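Local coordinates for methylxanthine N1-demethylase NdmA (Pseudomonas putida, PDB 6ICN), which catalyses the N1-demethylation of caffeine to theobromine and formaldehyde, and likewise removes the N1-methyl group of theophylline, paraxanthine and 1-methylxanthine, at residues A250-V255 with V265-S270; A56-N61 with C271-H276; A193-G198 with A305-V310; S50-L55 with V66-D71. All blocks are in the same frame, centred on the assembly; numbering follows the deposited sequence.

Contact 1: A250-V255 with V265-S270; sequences AINLEV and VLFNVS. With CFF (caffeine), chain F.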
# COMPACT_ATOMS: atom_id res chain seq x y z
N ALA A 250 24.94 6.28 -28.25
CA ALA A 250 23.81 6.67 -29.08
C ALA A 250 23.73 5.79 -30.32
O ALA A 250 24.75 5.53 -30.96
CB ALA A 250 23.92 8.13 -29.50
N ILE A 251 22.53 5.33 -30.65
CA ILE A 251 22.30 4.50 -31.83
C ILE A 251 21.23 5.13 -32.71
O ILE A 251 20.09 5.36 -32.26
CB ILE A 251 21.89 3.07 -31.46
CG1 ILE A 251 23.00 2.41 -30.63
CG2 ILE A 251 21.55 2.25 -32.70
CD1 ILE A 251 22.48 1.24 -29.82
N ASN A 252 21.57 5.40 -33.98
CA ASN A 252 20.62 5.84 -34.99
C ASN A 252 20.41 4.68 -35.95
O ASN A 252 21.34 4.27 -36.65
CB ASN A 252 21.14 7.09 -35.71
CG ASN A 252 20.11 7.67 -36.67
OD1 ASN A 252 19.32 8.54 -36.28
ND2 ASN A 252 20.11 7.21 -37.91
N LEU A 253 19.19 4.12 -35.95
CA LEU A 253 18.86 2.97 -36.79
C LEU A 253 17.83 3.40 -37.84
O LEU A 253 16.68 3.70 -37.50
CB LEU A 253 18.34 1.80 -35.95
CG LEU A 253 17.72 0.63 -36.71
CD1 LEU A 253 18.71 0.05 -37.75
CD2 LEU A 253 17.27 -0.47 -35.74
N GLU A 254 18.23 3.41 -39.11
CA GLU A 254 17.30 3.71 -40.20
C GLU A 254 16.80 2.40 -40.80
O GLU A 254 17.61 1.60 -41.28
CB GLU A 254 17.99 4.56 -41.27
CG GLU A 254 18.37 5.95 -40.81
CD GLU A 254 19.22 6.68 -41.84
OE1 GLU A 254 20.48 6.68 -41.73
OE2 GLU A 254 18.63 7.25 -42.79
N VAL A 255 15.49 2.19 -40.75
CA VAL A 255 14.86 0.98 -41.28
C VAL A 255 14.11 1.32 -42.56
O VAL A 255 13.19 2.15 -42.54
CB VAL A 255 13.92 0.31 -40.27
CG1 VAL A 255 13.37 -0.99 -40.84
CG2 VAL A 255 14.62 0.06 -38.94
N VAL A 265 12.79 5.41 -38.44
CA VAL A 265 14.07 5.67 -37.80
C VAL A 265 13.91 5.53 -36.29
O VAL A 265 12.99 6.11 -35.71
CB VAL A 265 14.61 7.07 -38.15
CG1 VAL A 265 15.99 7.28 -37.55
CG2 VAL A 265 14.63 7.29 -39.67
N LEU A 266 14.82 4.79 -35.67
CA LEU A 266 14.87 4.66 -34.21
C LEU A 266 16.15 5.30 -33.70
O LEU A 266 17.25 4.95 -34.15
CB LEU A 266 14.81 3.20 -33.77
CG LEU A 266 13.60 2.41 -34.26
CD1 LEU A 266 13.90 0.92 -34.15
CD2 LEU A 266 12.36 2.78 -33.45
N PHE A 267 16.01 6.23 -32.77
CA PHE A 267 17.17 6.89 -32.17
C PHE A 267 17.12 6.57 -30.68
O PHE A 267 16.21 7.01 -29.97
CB PHE A 267 17.14 8.39 -32.43
CG PHE A 267 18.26 9.16 -31.78
CD1 PHE A 267 19.54 9.17 -32.34
CD2 PHE A 267 18.03 9.88 -30.62
CE1 PHE A 267 20.55 9.89 -31.75
CE2 PHE A 267 19.06 10.62 -30.01
CZ PHE A 267 20.32 10.62 -30.57
N ASN A 268 18.08 5.78 -30.23
CA ASN A 268 18.10 5.33 -28.84
C ASN A 268 19.41 5.76 -28.19
O ASN A 268 20.48 5.53 -28.76
CB ASN A 268 17.92 3.81 -28.75
CG ASN A 268 17.60 3.34 -27.33
OD1 ASN A 268 18.51 2.98 -26.58
ND2 ASN A 268 16.30 3.38 -26.94
N VAL A 269 19.32 6.40 -27.03
CA VAL A 269 20.53 6.82 -26.31
C VAL A 269 20.32 6.64 -24.80
O VAL A 269 19.23 6.88 -24.27
CB VAL A 269 20.92 8.26 -26.69
CG1 VAL A 269 19.76 9.26 -26.42
CG2 VAL A 269 22.22 8.69 -25.99
N SER A 270 21.37 6.20 -24.11
CA SER A 270 21.32 5.94 -22.68
C SER A 270 22.08 7.02 -21.92
O SER A 270 23.23 7.33 -22.25
CB SER A 270 21.94 4.57 -22.33
OG SER A 270 21.33 3.49 -23.01
N1 CFF F . 15.38 -2.57 -31.46
C2 CFF F . 15.13 -2.90 -32.77
C10 CFF F . 16.66 -2.92 -30.87
C6 CFF F . 14.47 -1.93 -30.73
N3 CFF F . 13.94 -2.58 -33.33
O11 CFF F . 15.96 -3.47 -33.42
C12 CFF F . 13.66 -2.92 -34.72
C4 CFF F . 13.01 -1.93 -32.59
C5 CFF F . 13.26 -1.60 -31.31
N9 CFF F . 11.77 -1.51 -32.89
O13 CFF F . 14.69 -1.65 -29.58
N7 CFF F . 12.17 -0.97 -30.83
C8 CFF F . 11.26 -0.91 -31.80
C14 CFF F . 11.76 -0.36 -29.57
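The phenyl ring of Phe-267 and the carboxamide of Asn-252 meet with their planes 56° apart, Asn-252 OD1 lying 4.0 Å from Phe-267 CD1 in an oblique approach, with the methyl of Ala-250 near the same ring, and the ring of Phe-157 also meets it. On the other side of the sheet the flat group is caffeine: Leu-266 sets CD1 over one face of the bicycle, 3.4 Å from C4 of caffeine. The CG atom of Leu-266 stands anti to the carbonyl carbon (chi1 -57°), which turns the isobutyl end onto the ligand. Leu-253 lies alongside and points the same way, its CD2 4.0 Å from Leu-266 CD1 and equally near caffeine O11. Antiparallel pairing holds these side chains in step. Leu-253 N donates to Leu-266 O at 2.8 Å and receives the reciprocal bond, and Ile-251 and Asn-268 form the second such hydrogen-bonded pair, in the hairpin of strands 250-257 and 263-274. The Asn-252 amide, 3.8 Å from Val-265 CG1 at OD1, takes a hydrogen bond from Ser-158 N, while Asn-268 ND2 is bonded to Tyr-173 OH. Asn-252 and the ND2 of Asn-268 thus find their polar partners outside the hairpin, whereas Leu-253 and Leu-266 present only hydrocarbon to the substrate, consistent with caffeine being held at this wall by shape and dispersion.

Contact 2: A56-N61 with C271-H276; sequences AVKLLN and CPVDSH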
# COMPACT_ATOMS: atom_id res chain seq x y z
N ALA A 56 16.34 18.79 -11.22
CA ALA A 56 17.48 17.98 -10.80
C ALA A 56 17.69 16.81 -11.76
O ALA A 56 16.74 16.09 -12.09
CB ALA A 56 17.27 17.45 -9.38
N VAL A 57 18.93 16.60 -12.19
CA VAL A 57 19.31 15.45 -13.00
C VAL A 57 20.61 14.89 -12.43
O VAL A 57 21.31 15.54 -11.66
CB VAL A 57 19.49 15.79 -14.49
CG1 VAL A 57 18.19 16.41 -15.05
CG2 VAL A 57 20.67 16.76 -14.68
N LYS A 58 20.91 13.64 -12.81
CA LYS A 58 22.11 12.95 -12.37
C LYS A 58 22.79 12.32 -13.56
O LYS A 58 22.13 11.69 -14.40
CB LYS A 58 21.80 11.87 -11.31
CG LYS A 58 23.05 11.15 -10.82
CD LYS A 58 22.71 10.07 -9.78
CE LYS A 58 22.55 10.65 -8.40
NZ LYS A 58 22.27 9.57 -7.41
N LEU A 59 24.11 12.50 -13.65
CA LEU A 59 24.89 12.05 -14.79
C LEU A 59 26.23 11.59 -14.26
O LEU A 59 26.92 12.37 -13.60
CB LEU A 59 25.05 13.18 -15.81
CG LEU A 59 26.08 12.90 -16.90
CD1 LEU A 59 25.64 11.72 -17.74
CD2 LEU A 59 26.21 14.15 -17.79
N LEU A 60 26.58 10.32 -14.52
CA LEU A 60 27.85 9.75 -14.04
C LEU A 60 28.07 10.05 -12.56
O LEU A 60 29.17 10.45 -12.15
CB LEU A 60 29.02 10.26 -14.89
CG LEU A 60 28.91 9.81 -16.35
CD1 LEU A 60 29.85 10.61 -17.27
CD2 LEU A 60 29.20 8.32 -16.46
N ASN A 61 27.01 9.90 -11.76
CA ASN A 61 26.98 10.12 -10.32
C ASN A 61 27.16 11.58 -9.89
O ASN A 61 27.33 11.84 -8.69
CB ASN A 61 28.01 9.25 -9.59
CG ASN A 61 27.47 8.67 -8.28
OD1 ASN A 61 26.26 8.44 -8.13
ND2 ASN A 61 28.36 8.45 -7.33
N CYS A 271 21.44 7.59 -20.90
CA CYS A 271 22.15 8.40 -19.92
C CYS A 271 22.76 7.50 -18.85
O CYS A 271 22.02 6.79 -18.15
CB CYS A 271 21.21 9.40 -19.26
SG CYS A 271 21.98 10.44 -17.96
N PRO A 272 24.08 7.47 -18.72
CA PRO A 272 24.70 6.73 -17.62
C PRO A 272 24.52 7.48 -16.31
O PRO A 272 25.31 8.36 -15.94
CB PRO A 272 26.17 6.66 -18.04
CG PRO A 272 26.38 7.95 -18.79
CD PRO A 272 25.09 8.16 -19.56
N VAL A 273 23.46 7.14 -15.59
CA VAL A 273 23.11 7.92 -14.40
C VAL A 273 24.11 7.65 -13.29
O VAL A 273 24.59 8.58 -12.62
CB VAL A 273 21.67 7.59 -13.96
CG1 VAL A 273 21.39 8.16 -12.57
CG2 VAL A 273 20.67 8.15 -14.98
N ASP A 274 24.42 6.38 -13.07
CA ASP A 274 25.46 6.00 -12.12
C ASP A 274 26.00 4.63 -12.53
O ASP A 274 25.77 4.18 -13.65
CB ASP A 274 24.94 6.06 -10.68
CG ASP A 274 23.76 5.12 -10.42
OD1 ASP A 274 23.64 4.07 -11.09
OD2 ASP A 274 22.95 5.43 -9.53
N SER A 275 26.69 3.96 -11.60
CA SER A 275 27.38 2.72 -11.90
C SER A 275 26.45 1.59 -12.30
O SER A 275 26.90 0.62 -12.93
CB SER A 275 28.22 2.28 -10.70
OG SER A 275 27.39 1.78 -9.66
N HIS A 276 25.16 1.65 -11.94
CA HIS A 276 24.27 0.53 -12.25
C HIS A 276 22.93 0.92 -12.86
O HIS A 276 22.03 0.07 -12.95
CB HIS A 276 24.02 -0.32 -10.99
CG HIS A 276 23.43 0.45 -9.85
ND1 HIS A 276 22.08 0.43 -9.56
CD2 HIS A 276 24.00 1.27 -8.94
CE1 HIS A 276 21.84 1.20 -8.51
NE2 HIS A 276 22.99 1.72 -8.12
O HOH W 1 23.57 7.30 -7.92
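Strands 56-59 and 271-274 run nearly perpendicular, 93° apart, and are stitched where the first turns over: Leu-60 N donates to Pro-272 O at 2.7 Å and Asn-61 N to Val-273 O at 2.9 Å, both residues having the left-handed backbone angles of a type I' turn. Leu-60 lays CD2 obliquely against the proline ring, 3.7 Å from Pro-272 CG. Beside it Leu-59 CD1 touches Cys-271 SG at 3.9 Å. On the other flank the aliphatic part of Lys-58 crosses Val-273 at about a right angle, with Lys-58 CD 3.6 Å from Val-273 CG1. A bend at chi3 (-82°) then turns the chain toward a water that accepts from Lys-58 NZ and donates to Asn-61 OD1 and Asp-274 OD2. Asp-274 OD1 meanwhile takes the backbone N-H of His-276 in an Asx turn. With a methionine in place of the lysine, the water would probably lose its N-H donor and the Asp-274 carboxylate a nearby positive charge. Around the turn, Leu-59 and Pro-272 both rest on His-36 of strand 35-40, Leu-145 packs on Leu-59 and Leu-60, and strand 277-286 flanks Cys-271 and Val-273, joining the Rieske-domain sheet edge to a catalytic-domain strand.

Contact 3: A193-G198 with A305-V310; sequences AFIHPG and AEDKPV. With CO (cobalt (II) ion), chain E.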
# COMPACT_ATOMS: atom_id res chain seq x y z
N ALA A 193 15.34 -13.65 -31.72
CA ALA A 193 14.57 -14.88 -31.80
C ALA A 193 14.15 -15.40 -30.43
O ALA A 193 13.15 -16.11 -30.34
CB ALA A 193 15.36 -15.95 -32.55
N PHE A 194 14.87 -15.05 -29.36
CA PHE A 194 14.59 -15.58 -28.03
C PHE A 194 13.88 -14.59 -27.10
O PHE A 194 13.08 -15.01 -26.26
CB PHE A 194 15.91 -16.04 -27.40
CG PHE A 194 16.51 -17.16 -28.16
CD1 PHE A 194 16.01 -18.44 -28.00
CD2 PHE A 194 17.51 -16.93 -29.10
CE1 PHE A 194 16.51 -19.48 -28.75
CE2 PHE A 194 18.02 -17.97 -29.85
CZ PHE A 194 17.52 -19.25 -29.66
N ILE A 195 14.12 -13.30 -27.26
CA ILE A 195 13.53 -12.30 -26.37
C ILE A 195 12.31 -11.68 -27.04
O ILE A 195 11.34 -11.31 -26.36
CB ILE A 195 14.59 -11.26 -25.96
CG1 ILE A 195 15.58 -11.91 -24.99
CG2 ILE A 195 13.96 -10.01 -25.30
CD1 ILE A 195 16.40 -10.93 -24.21
N HIS A 196 12.32 -11.63 -28.39
CA HIS A 196 11.25 -10.97 -29.15
C HIS A 196 10.57 -11.87 -30.19
O HIS A 196 10.30 -11.41 -31.31
CB HIS A 196 11.81 -9.75 -29.88
CG HIS A 196 12.56 -8.79 -29.01
ND1 HIS A 196 11.95 -8.07 -28.00
CD2 HIS A 196 13.85 -8.40 -29.02
CE1 HIS A 196 12.85 -7.30 -27.41
NE2 HIS A 196 14.02 -7.49 -28.01
N PRO A 197 10.25 -13.13 -29.88
CA PRO A 197 9.71 -14.01 -30.94
C PRO A 197 8.36 -13.56 -31.47
O PRO A 197 8.15 -13.58 -32.69
CB PRO A 197 9.63 -15.38 -30.25
CG PRO A 197 9.47 -15.06 -28.81
CD PRO A 197 10.31 -13.84 -28.58
N GLY A 198 7.43 -13.16 -30.61
CA GLY A 198 6.18 -12.72 -31.23
C GLY A 198 6.28 -11.41 -31.98
O GLY A 198 5.37 -11.07 -32.74
N ALA A 305 9.79 -3.97 -22.68
CA ALA A 305 9.38 -4.85 -21.58
C ALA A 305 9.92 -6.25 -21.77
O ALA A 305 10.18 -6.95 -20.78
CB ALA A 305 7.85 -4.89 -21.46
N GLU A 306 10.06 -6.70 -23.03
CA GLU A 306 10.66 -8.01 -23.29
C GLU A 306 12.15 -8.03 -22.94
O GLU A 306 12.64 -8.98 -22.31
CB GLU A 306 10.43 -8.40 -24.75
CG GLU A 306 8.93 -8.70 -25.04
CD GLU A 306 8.60 -8.91 -26.52
OE1 GLU A 306 9.38 -8.49 -27.41
OE2 GLU A 306 7.50 -9.46 -26.80
N ASP A 307 12.89 -6.96 -23.29
CA ASP A 307 14.32 -6.91 -22.96
C ASP A 307 14.58 -6.75 -21.46
O ASP A 307 15.51 -7.36 -20.92
CB ASP A 307 14.99 -5.75 -23.71
CG ASP A 307 15.24 -6.06 -25.16
OD1 ASP A 307 15.92 -7.05 -25.45
OD2 ASP A 307 14.76 -5.31 -26.04
N LYS A 308 13.80 -5.90 -20.77
CA LYS A 308 14.19 -5.38 -19.46
C LYS A 308 14.59 -6.44 -18.43
O LYS A 308 15.67 -6.30 -17.82
CB LYS A 308 13.05 -4.50 -18.93
CG LYS A 308 13.33 -3.86 -17.56
CD LYS A 308 12.11 -3.02 -17.12
CE LYS A 308 12.32 -2.36 -15.75
NZ LYS A 308 12.29 -3.37 -14.66
N PRO A 309 13.80 -7.48 -18.16
CA PRO A 309 14.19 -8.39 -17.07
C PRO A 309 15.49 -9.13 -17.35
O PRO A 309 16.29 -9.36 -16.44
CB PRO A 309 12.99 -9.35 -16.97
CG PRO A 309 12.23 -9.20 -18.23
CD PRO A 309 12.47 -7.80 -18.71
N VAL A 310 15.72 -9.48 -18.62
CA VAL A 310 16.94 -10.22 -18.94
C VAL A 310 18.15 -9.32 -18.82
O VAL A 310 19.19 -9.71 -18.27
CB VAL A 310 16.81 -10.85 -20.34
CG1 VAL A 310 18.08 -11.62 -20.72
CG2 VAL A 310 15.58 -11.75 -20.38
CO CO E . 15.80 -6.61 -27.51
O HOH W 2 7.77 -12.06 -27.81
O HOH W 3 16.97 -4.99 -28.12
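His-196 and Asp-307 bind the same cobalt ion, the histidine through NE2 at 2.0 Å from the metal. Asp-307 chelates it with both carboxylate oxygens, OD1 at 2.1 Å and OD2 at 2.2 Å from the cobalt. Ring and carboxylate stand 77° apart, so the two ligands are steeply turned against each other. A water and His-191 complete the coordination. This is the two-histidine, one-carboxylate facial triad of the Rieske oxygenases, with cobalt occupying the mononuclear site that normally holds non-heme iron; the Asp-307 side chain lies about 5 Å from caffeine. In the second shell the far nitrogen of the imidazole is gripped by Glu-306: His-196 ND1 donates to Glu-306 OE1 at 2.7 Å, almost straight at 170°, with the oxygen in the ring plane and met on its anti side. Glu-306 reaches it with an extended chain (chi2 172°). Its other oxygen, OE2, accepts from a water 2.8 Å away that also takes the N-H of Gly-198, and is bonded to Thr-199 OG1. An alanine here would leave ND1 without its acceptor, and the imidazole would probably be less firmly fixed in rotation, while the water and Thr-199 OG1 would lose a partner. Asn-185 ND2 steadies Asp-307 OD1. Ile-195 packs alongside, its CG2 above one face of the His-196 ring, toward the rim, and 3.4 Å from Glu-306 O. Its CD1 reaches tip to tip toward Val-310 CB at 3.9 Å. Pro-100 and Tyr-101 of the second subunit pack on Ile-195 and Val-310, bringing that subunit's cluster-binding loop against the metal site.

Contact 4: S50-L55 with V66-D71; sequences SSLGPL and VAKLGD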
# COMPACT_ATOMS: atom_id res chain seq x y z
N SER A 50 6.64 27.19 -13.46
CA SER A 50 7.11 28.27 -14.33
C SER A 50 7.41 27.81 -15.75
O SER A 50 7.52 28.65 -16.65
CB SER A 50 8.37 28.89 -13.75
OG SER A 50 9.45 27.97 -13.87
N SER A 51 7.59 26.50 -15.96
CA SER A 51 8.03 25.85 -17.19
C SER A 51 9.50 26.10 -17.50
O SER A 51 9.97 25.67 -18.55
CB SER A 51 7.19 26.24 -18.43
OG SER A 51 7.55 27.52 -18.97
N LEU A 52 10.25 26.77 -16.61
CA LEU A 52 11.64 27.14 -16.86
C LEU A 52 12.61 26.26 -16.09
O LEU A 52 13.83 26.52 -16.09
CB LEU A 52 11.88 28.60 -16.48
CG LEU A 52 10.96 29.63 -17.14
CD1 LEU A 52 11.21 31.02 -16.56
CD2 LEU A 52 11.16 29.60 -18.63
N GLY A 53 12.12 25.22 -15.44
CA GLY A 53 12.91 24.52 -14.44
C GLY A 53 12.85 25.28 -13.13
O GLY A 53 12.01 26.18 -12.95
N PRO A 54 13.75 24.96 -12.18
CA PRO A 54 14.87 24.03 -12.35
C PRO A 54 14.47 22.56 -12.28
O PRO A 54 13.41 22.22 -11.73
CB PRO A 54 15.78 24.36 -11.16
CG PRO A 54 14.78 24.85 -10.07
CD PRO A 54 13.78 25.66 -10.89
N LEU A 55 15.32 21.70 -12.80
CA LEU A 55 15.12 20.26 -12.74
C LEU A 55 16.41 19.61 -12.28
O LEU A 55 17.47 19.85 -12.87
CB LEU A 55 14.71 19.70 -14.12
CG LEU A 55 14.71 18.16 -14.26
CD1 LEU A 55 13.65 17.58 -13.33
CD2 LEU A 55 14.51 17.68 -15.72
N VAL A 66 19.37 21.65 -14.12
CA VAL A 66 19.16 22.27 -15.43
C VAL A 66 18.07 23.32 -15.30
O VAL A 66 17.06 23.10 -14.62
CB VAL A 66 18.78 21.23 -16.50
CG1 VAL A 66 18.40 21.90 -17.81
CG2 VAL A 66 19.95 20.25 -16.73
N ALA A 67 18.26 24.46 -15.98
CA ALA A 67 17.25 25.52 -15.97
C ALA A 67 17.33 26.28 -17.29
O ALA A 67 18.40 26.34 -17.92
CB ALA A 67 17.44 26.49 -14.80
N LYS A 68 16.21 26.87 -17.69
CA LYS A 68 16.17 27.75 -18.85
C LYS A 68 16.34 29.19 -18.36
O LYS A 68 15.43 29.76 -17.75
CB LYS A 68 14.86 27.56 -19.63
CG LYS A 68 14.75 28.50 -20.83
CD LYS A 68 14.91 27.76 -22.13
CE LYS A 68 14.98 28.71 -23.32
NZ LYS A 68 13.73 29.47 -23.51
N LEU A 69 17.52 29.75 -18.58
CA LEU A 69 17.87 31.09 -18.11
C LEU A 69 17.93 32.00 -19.34
O LEU A 69 18.89 31.94 -20.12
CB LEU A 69 19.21 31.08 -17.37
CG LEU A 69 19.26 30.17 -16.14
CD1 LEU A 69 20.59 30.38 -15.42
CD2 LEU A 69 18.08 30.45 -15.20
N GLY A 70 16.90 32.82 -19.51
CA GLY A 70 16.82 33.59 -20.74
C GLY A 70 16.66 32.64 -21.91
O GLY A 70 15.82 31.73 -21.88
N ASP A 71 17.50 32.80 -22.93
CA ASP A 71 17.40 31.99 -24.13
C ASP A 71 18.27 30.73 -24.08
O ASP A 71 18.37 30.02 -25.08
CB ASP A 71 17.76 32.83 -25.36
CG ASP A 71 16.67 33.82 -25.73
OD1 ASP A 71 15.48 33.46 -25.60
OD2 ASP A 71 17.00 34.95 -26.15
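Gly-53, with phi 81° and psi -165°, and the cis peptide before Pro-54 bend the chain sharply, and this turns the carbonyl of Leu-52 to face strand 66-69. Lys-68 N donates to Leu-52 O at 2.9 Å, nearly straight at 174°, though tilted from the carbonyl plane. Three residues farther on, at Leu-55, a regular antiparallel hydrogen-bonded pair follows with Val-66: Leu-55 N donates to Val-66 O at 2.9 Å and Val-66 N returns the bond to Leu-55 O. Gly-53 and Pro-54 together therefore span a step that Ala-67 alone fills on the partner strand. The proline fits closely there, its CA 3.3 Å from Val-66 O in a CA-H...O contact. A side chain at Gly-53 would be directed at the strand, where a CB would stand 3.0 Å from Val-66 O, a clash. The strand belongs to the antiparallel sheet of the Rieske domain, and the bend feeds the chain into edge strand 55-59; the Pro-54 side chain is about 12 Å from the [2Fe-2S] cluster. Ala-67 CB lies 3.8 Å from Leu-52 O. Leu-52 covers the base of Lys-68, CD2 being 4.3 Å from Lys-68 CB, while the rest of the lysine, bent at chi2 and chi4, leads away. Leu-55 and Val-66 share a sheet face and both pack on Leu-44 of helix 41-47, and Leu-52 and Ala-67 touch Val-92. Ahead of the bend an ST turn shapes the loop, Ser-50 OG accepting the N-H of Leu-52 at 3.1 Å, and Ser-51 packs on Ser-292 of the third subunit.

Overall arrangement
Following the chain from the N terminus, contact 4 closes first, a short loop within the Rieske domain that brings residues 50-55 back beside strand 62-69. Inside that loop lies segment 56-61, which waits some 210 residues for its partner 271-276; contacts 2 and 4 therefore cross, and they touch where Val-57 packs on Val-66. Contact 3 opens at 193-198 within the long loop of contact 2 and closes beyond it at 305-310, so these two cross as well. Contact 1, a hairpin, is nested inside both. Strand 263-274 serves contacts 1 and 2 in succession, running from the caffeine pocket to the Rieske domain, while contact 3 joins two helical regions of the catalytic domain.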